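Local coordinates for protein ketosynthase (Streptomyces sp. MSC090213JE08, PDB 6KXF) that probably catalyses the decarboxylative condensation of an acyl-carrier-protein-bound fatty acyl chain with malonyl-ACP, lengthening the chain by two carbons as a 3-oxoacyl product, at residues G110-E115 with T168-G173; S299-G304 with N391-A396. All coordinates share one frame; numbering follows the deposited sequence.

Interaction 1 (G110-E115 with T168-G173); sequences GTTDGE and TACAAG. With DYF ([(3~{R})-2,2-dimethyl-4-[[3-[2-[[(~{E})-oct-2-enoyl]amino]ethylamino]-3-oxidanylidene-propyl]amino]-3-oxidanyl-4-oxidanylidene-butyl] dihydrogen phosphate), chain D.
The side chain of T112 leans on the backbone of A169, its OG1 3.1 Å from A169 C. With chi1 at -62°, CG2 stands anti to the backbone N and is carried to the bound group, 3.7 Å from DYF C30 in the acyl tail, so the branched residue turns its oxygen to the protein and its methyl to the acyl chain. Beside it C170, in the short 3-10 turn that precedes helix 172-185, is covalently bonded through SG to DYF C26 (1.9 Å), as expected of the cysteine nucleophile of ketosynthases. Deeper down, the methyl of A172 points toward segment 110-115 and rests 3.4 Å from G110 CA; G110 has no side chain, which lets the two backbones come this close. Water 1 spans the two backbones, giving a proton to T111 O at 2.9 Å and receiving a weak bond from A169 N. T111 turns its own side chain away: OG1 accepts from G114 N in an ST motif and is also hydrogen-bonded to A197 O. The segment 110-115 leads from strand 105-110 to helix 116-129, while 168-173 runs from the parallel strand 161-166 into helix 172-185.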
loop_
_atom_site.group_PDB
_atom_site.type_symbol
_atom_site.label_atom_id
_atom_site.label_comp_id
_atom_site.label_asym_id
_atom_site.label_seq_id
_atom_site.Cartn_x
_atom_site.Cartn_y
_atom_site.Cartn_z
ATOM N N GLY A 110 6.177 -4.011 -3.247
ATOM C CA GLY A 110 5.575 -3.425 -2.057
ATOM C C GLY A 110 6.290 -2.164 -1.662
ATOM O O GLY A 110 7.503 -2.074 -1.825
ATOM N N THR A 111 5.552 -1.171 -1.180
ATOM C CA THR A 111 6.219 0.039 -0.656
ATOM C C THR A 111 5.369 0.639 0.449
ATOM O O THR A 111 4.178 0.438 0.456
ATOM C CB THR A 111 6.518 1.072 -1.759
ATOM O OG1 THR A 111 7.535 1.989 -1.352
ATOM C CG2 THR A 111 5.318 1.919 -2.121
ATOM N N THR A 112 6.042 1.331 1.380
ATOM C CA THR A 112 5.457 2.128 2.418
ATOM C C THR A 112 5.408 3.605 2.017
ATOM O O THR A 112 4.378 4.200 2.142
ATOM C CB THR A 112 6.266 2.016 3.725
ATOM O OG1 THR A 112 6.242 0.661 4.157
ATOM C CG2 THR A 112 5.722 2.888 4.833
ATOM N N ASP A 113 6.564 4.168 1.646
ATOM C CA ASP A 113 6.782 5.610 1.483
ATOM C C ASP A 113 7.012 5.975 0.011
ATOM O O ASP A 113 6.981 7.131 -0.319
ATOM C CB ASP A 113 7.976 6.088 2.312
ATOM C CG ASP A 113 7.721 6.044 3.825
ATOM O OD1 ASP A 113 6.611 6.438 4.230
ATOM O OD2 ASP A 113 8.614 5.553 4.592
ATOM N N GLY A 114 7.291 5.000 -0.861
ATOM C CA GLY A 114 7.667 5.314 -2.269
ATOM C C GLY A 114 8.697 6.432 -2.340
ATOM O O GLY A 114 9.675 6.445 -1.573
ATOM N N GLU A 115 8.469 7.412 -3.230
ATOM C CA GLU A 115 9.463 8.469 -3.444
ATOM C C GLU A 115 9.170 9.659 -2.524
ATOM O O GLU A 115 9.102 10.805 -2.981
ATOM C CB GLU A 115 9.498 8.903 -4.922
ATOM C CG GLU A 115 9.764 7.775 -5.914
ATOM C CD GLU A 115 11.083 7.028 -5.735
ATOM O OE1 GLU A 115 11.847 7.304 -4.730
ATOM O OE2 GLU A 115 11.384 6.204 -6.616
ATOM N N THR A 168 0.647 -1.701 1.160
ATOM C CA THR A 168 0.247 -2.163 2.514
ATOM C C THR A 168 1.429 -2.005 3.476
ATOM O O THR A 168 1.575 -2.769 4.419
ATOM C CB THR A 168 -0.257 -3.602 2.495
ATOM O OG1 THR A 168 0.765 -4.467 1.978
ATOM C CG2 THR A 168 -1.522 -3.758 1.685
ATOM N N ALA A 169 2.258 -0.986 3.206
ATOM C CA ALA A 169 3.229 -0.419 4.115
ATOM C C ALA A 169 4.167 -1.526 4.621
ATOM O O ALA A 169 4.818 -2.196 3.838
ATOM C CB ALA A 169 2.492 0.322 5.209
ATOM N N CYS A 170 4.228 -1.747 5.934
ATOM C CA CYS A 170 5.276 -2.528 6.509
ATOM C C CYS A 170 5.040 -4.033 6.313
ATOM O O CYS A 170 5.898 -4.784 6.625
ATOM C CB CYS A 170 5.434 -2.120 7.972
ATOM S SG CYS A 170 6.089 -0.436 8.043
ATOM N N ALA A 171 3.894 -4.447 5.752
ATOM C CA ALA A 171 3.635 -5.803 5.345
ATOM C C ALA A 171 3.772 -6.005 3.832
ATOM O O ALA A 171 3.591 -7.118 3.370
ATOM C CB ALA A 171 2.248 -6.240 5.782
ATOM N N ALA A 172 4.107 -4.975 3.058
ATOM C CA ALA A 172 3.912 -5.050 1.609
ATOM C C ALA A 172 4.741 -6.140 0.906
ATOM O O ALA A 172 4.224 -6.764 -0.009
ATOM C CB ALA A 172 4.184 -3.704 1.016
ATOM N N GLY A 173 6.016 -6.366 1.295
ATOM C CA GLY A 173 6.789 -7.434 0.699
ATOM C C GLY A 173 6.109 -8.818 0.740
ATOM O O GLY A 173 6.085 -9.547 -0.253
HETATM C C29 DYF D . 4.455 4.221 8.543
HETATM C C26 DYF D . 5.490 0.571 9.580
HETATM C C25 DYF D . 5.157 0.193 10.823
HETATM O O13 DYF D . 4.100 1.256 18.701
HETATM C C21 DYF D . 3.330 -2.434 12.517
HETATM C C17 DYF D . 4.870 -1.618 15.717
HETATM O O11 DYF D . 0.635 2.031 18.770
HETATM N N22 DYF D . 4.389 -2.278 11.693
HETATM C C10 DYF D . 1.945 2.173 19.289
HETATM N N19 DYF D . 3.926 -2.252 14.849
HETATM C C30 DYF D . 3.574 4.612 7.332
HETATM C C31 DYF D . 3.488 6.108 6.998
HETATM N N14 DYF D . 2.491 0.989 17.113
HETATM C C28 DYF D . 4.287 2.724 8.842
HETATM C C27 DYF D . 5.604 2.033 9.121
HETATM C C23 DYF D . 5.209 -1.320 11.142
HETATM C C20 DYF D . 4.206 -3.051 13.680
HETATM C C16 DYF D . 4.113 -0.857 16.790
HETATM C C15 DYF D . 3.401 0.335 16.194
HETATM C C12 DYF D . 2.963 1.450 18.390
HETATM C C01 DYF D . 2.160 4.364 17.987
HETATM C C02 DYF D . 2.150 3.709 19.387
HETATM C C03 DYF D . 3.443 4.094 20.134
HETATM C C04 DYF D . 0.952 4.253 20.210
HETATM O O05 DYF D . 0.988 3.684 21.501
HETATM P P06 DYF D . -0.157 2.633 22.071
HETATM O O07 DYF D . -1.083 3.419 22.987
HETATM O O08 DYF D . 0.602 1.624 22.917
HETATM O O09 DYF D . -1.116 2.126 21.014
HETATM O O18 DYF D . 6.077 -1.649 15.634
HETATM O O24 DYF D . 6.071 -2.092 10.780
HETATM O O HOH W 1 1.994 1.748 1.832
#

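Interaction 2 (S299-G304 with N391-A396); sequences SAHGTG and NSSAFA. With DYF ([(3~{R})-2,2-dimethyl-4-[[3-[2-[[(~{E})-oct-2-enoyl]amino]ethylamino]-3-oxidanylidene-propyl]amino]-3-oxidanyl-4-oxidanylidene-butyl] dihydrogen phosphate), chain D.
In the active site of this thiolase-fold condensing enzyme, H301 lies across the backbone of S392 and S393, just beyond the point where strands 297-299 and 387-393 run parallel. Its chi1 of -175° sets CG anti to the backbone N, and the imidazole reaches over the second segment so that S393 N sits under one face, 3.5 Å from the ring plane and beneath its centre. The ring edge meets the ligand: NE2 donates to DYF O24 at 2.9 Å, with an N-H...O angle of 160°, while ND1, separated from NE2 by CE1, lies 2.7 Å from water 2. A histidine suits this place because a flat ring can lie on a strand and still offer a nitrogen at its rim. Behind it the strands are joined by, among others, N391 N, which donates to S299 O almost straight (175°). N391 CB packs on the backbone N of H301, and both that N and N391 ND2 are hydrogen-bonded to E312 OE1, tying the histidine's backbone to the asparagine. Further along, F395 lays one face against the ligand's acyl carbons, CD2 being 3.7 Å from DYF C28. T303 adds a second hydrogen bond from the first segment, its OG1 donating to DYF O18 at 3.0 Å.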
loop_
_atom_site.group_PDB
_atom_site.type_symbol
_atom_site.label_atom_id
_atom_site.label_comp_id
_atom_site.label_asym_id
_atom_site.label_seq_id
_atom_site.Cartn_x
_atom_site.Cartn_y
_atom_site.Cartn_z
ATOM N N SER A 299 10.777 -16.128 11.322
ATOM C CA SER A 299 11.283 -14.792 11.089
ATOM C C SER A 299 10.201 -13.774 11.476
ATOM O O SER A 299 9.269 -13.554 10.737
ATOM C CB SER A 299 11.754 -14.647 9.660
ATOM O OG SER A 299 11.985 -13.278 9.334
ATOM N N ALA A 300 10.337 -13.189 12.677
ATOM C CA ALA A 300 9.374 -12.339 13.241
ATOM C C ALA A 300 9.400 -10.989 12.528
ATOM O O ALA A 300 10.443 -10.538 12.066
ATOM C CB ALA A 300 9.633 -12.121 14.713
ATOM N N HIS A 301 8.238 -10.341 12.504
ATOM C CA HIS A 301 8.177 -8.989 12.070
ATOM C C HIS A 301 9.102 -8.144 12.959
ATOM O O HIS A 301 9.892 -7.347 12.439
ATOM C CB HIS A 301 6.745 -8.470 12.029
ATOM C CG HIS A 301 6.661 -7.096 11.452
ATOM N ND1 HIS A 301 6.978 -6.829 10.129
ATOM C CD2 HIS A 301 6.328 -5.907 12.005
ATOM C CE1 HIS A 301 6.802 -5.536 9.887
ATOM N NE2 HIS A 301 6.382 -4.957 11.014
ATOM N N GLY A 302 9.025 -8.374 14.276
ATOM C CA GLY A 302 10.138 -8.036 15.229
ATOM C C GLY A 302 10.804 -6.692 14.964
ATOM O O GLY A 302 11.962 -6.633 14.676
ATOM N N THR A 303 10.076 -5.584 15.138
ATOM C CA THR A 303 10.592 -4.260 14.869
ATOM C C THR A 303 11.417 -3.690 16.017
ATOM O O THR A 303 12.164 -2.693 15.823
ATOM C CB THR A 303 9.461 -3.271 14.569
ATOM O OG1 THR A 303 8.529 -3.337 15.652
ATOM C CG2 THR A 303 8.780 -3.553 13.245
ATOM N N GLY A 304 11.269 -4.259 17.215
ATOM C CA GLY A 304 11.997 -3.768 18.365
ATOM C C GLY A 304 11.227 -2.690 19.112
ATOM O O GLY A 304 11.742 -2.084 20.013
ATOM N N ASN A 391 6.868 -13.547 9.172
ATOM C CA ASN A 391 5.791 -12.709 9.622
ATOM C C ASN A 391 5.985 -11.281 9.117
ATOM O O ASN A 391 7.124 -10.757 9.043
ATOM C CB ASN A 391 5.689 -12.614 11.150
ATOM C CG ASN A 391 5.264 -13.892 11.836
ATOM O OD1 ASN A 391 4.880 -14.881 11.192
ATOM N ND2 ASN A 391 5.331 -13.858 13.171
ATOM N N SER A 392 4.850 -10.611 8.881
ATOM C CA SER A 392 4.861 -9.172 8.654
ATOM C C SER A 392 3.538 -8.608 9.134
ATOM O O SER A 392 2.520 -9.314 9.139
ATOM C CB SER A 392 5.110 -8.792 7.208
ATOM O OG SER A 392 4.013 -9.175 6.356
ATOM N N SER A 393 3.570 -7.338 9.529
ATOM C CA SER A 393 2.350 -6.641 9.841
ATOM C C SER A 393 2.589 -5.137 9.698
ATOM O O SER A 393 3.724 -4.666 9.507
ATOM C CB SER A 393 1.797 -7.045 11.202
ATOM O OG SER A 393 2.373 -6.269 12.222
ATOM N N ALA A 394 1.497 -4.386 9.692
ATOM C CA ALA A 394 1.561 -2.971 9.386
ATOM C C ALA A 394 0.467 -2.200 10.144
ATOM O O ALA A 394 -0.419 -2.812 10.727
ATOM C CB ALA A 394 1.397 -2.819 7.897
ATOM N N PHE A 395 0.539 -0.858 10.095
ATOM C CA PHE A 395 -0.585 -0.030 10.458
ATOM C C PHE A 395 -1.803 -0.459 9.635
ATOM O O PHE A 395 -1.671 -1.240 8.662
ATOM C CB PHE A 395 -0.258 1.452 10.264
ATOM C CG PHE A 395 0.809 2.003 11.178
ATOM C CD1 PHE A 395 1.286 1.282 12.268
ATOM C CD2 PHE A 395 1.327 3.271 10.962
ATOM C CE1 PHE A 395 2.277 1.796 13.086
ATOM C CE2 PHE A 395 2.284 3.803 11.812
ATOM C CZ PHE A 395 2.754 3.068 12.877
ATOM N N ALA A 396 -2.993 -0.020 10.077
ATOM C CA ALA A 396 -4.301 -0.367 9.415
ATOM C C ALA A 396 -4.658 -1.856 9.636
ATOM O O ALA A 396 -5.513 -2.424 8.950
ATOM C CB ALA A 396 -4.233 -0.004 7.946
HETATM C C29 DYF D . 4.455 4.221 8.543
HETATM C C26 DYF D . 5.490 0.571 9.580
HETATM C C25 DYF D . 5.157 0.193 10.823
HETATM O O13 DYF D . 4.100 1.256 18.701
HETATM C C21 DYF D . 3.330 -2.434 12.517
HETATM C C17 DYF D . 4.870 -1.618 15.717
HETATM O O11 DYF D . 0.635 2.031 18.770
HETATM N N22 DYF D . 4.389 -2.278 11.693
HETATM C C10 DYF D . 1.945 2.173 19.289
HETATM N N19 DYF D . 3.926 -2.252 14.849
HETATM C C30 DYF D . 3.574 4.612 7.332
HETATM C C31 DYF D . 3.488 6.108 6.998
HETATM N N14 DYF D . 2.491 0.989 17.113
HETATM C C28 DYF D . 4.287 2.724 8.842
HETATM C C27 DYF D . 5.604 2.033 9.121
HETATM C C23 DYF D . 5.209 -1.320 11.142
HETATM C C20 DYF D . 4.206 -3.051 13.680
HETATM C C16 DYF D . 4.113 -0.857 16.790
HETATM C C15 DYF D . 3.401 0.335 16.194
HETATM C C12 DYF D . 2.963 1.450 18.390
HETATM C C01 DYF D . 2.160 4.364 17.987
HETATM C C02 DYF D . 2.150 3.709 19.387
HETATM C C03 DYF D . 3.443 4.094 20.134
HETATM C C04 DYF D . 0.952 4.253 20.210
HETATM O O05 DYF D . 0.988 3.684 21.501
HETATM P P06 DYF D . -0.157 2.633 22.071
HETATM O O07 DYF D . -1.083 3.419 22.987
HETATM O O08 DYF D . 0.602 1.624 22.917
HETATM O O09 DYF D . -1.116 2.126 21.014
HETATM O O18 DYF D . 6.077 -1.649 15.634
HETATM O O24 DYF D . 6.071 -2.092 10.780
HETATM O O HOH W 2 8.437 -7.736 7.984
#

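In the fold
Interaction 1 closes in the chain before interaction 2 opens, yet their centres lie about 12 Å apart and both touch DYF. Strands 105-110 and 161-166, which lead into the first contact, pair in parallel in one half of the fold; 297-299 and 387-393, which lead into the second, do so in the other. The acyl site is thus built from loops at the ends of strands in both sequence halves, as in other ketosynthases. The two contacts also meet directly: C170 CB lies 3.4 Å from S393 O, and C170 O lies 3.5 Å from H301 CE1. This places the cysteine beside the histidine loop, and H336, from elsewhere in the chain, adds a further hydrogen bond to the ligand.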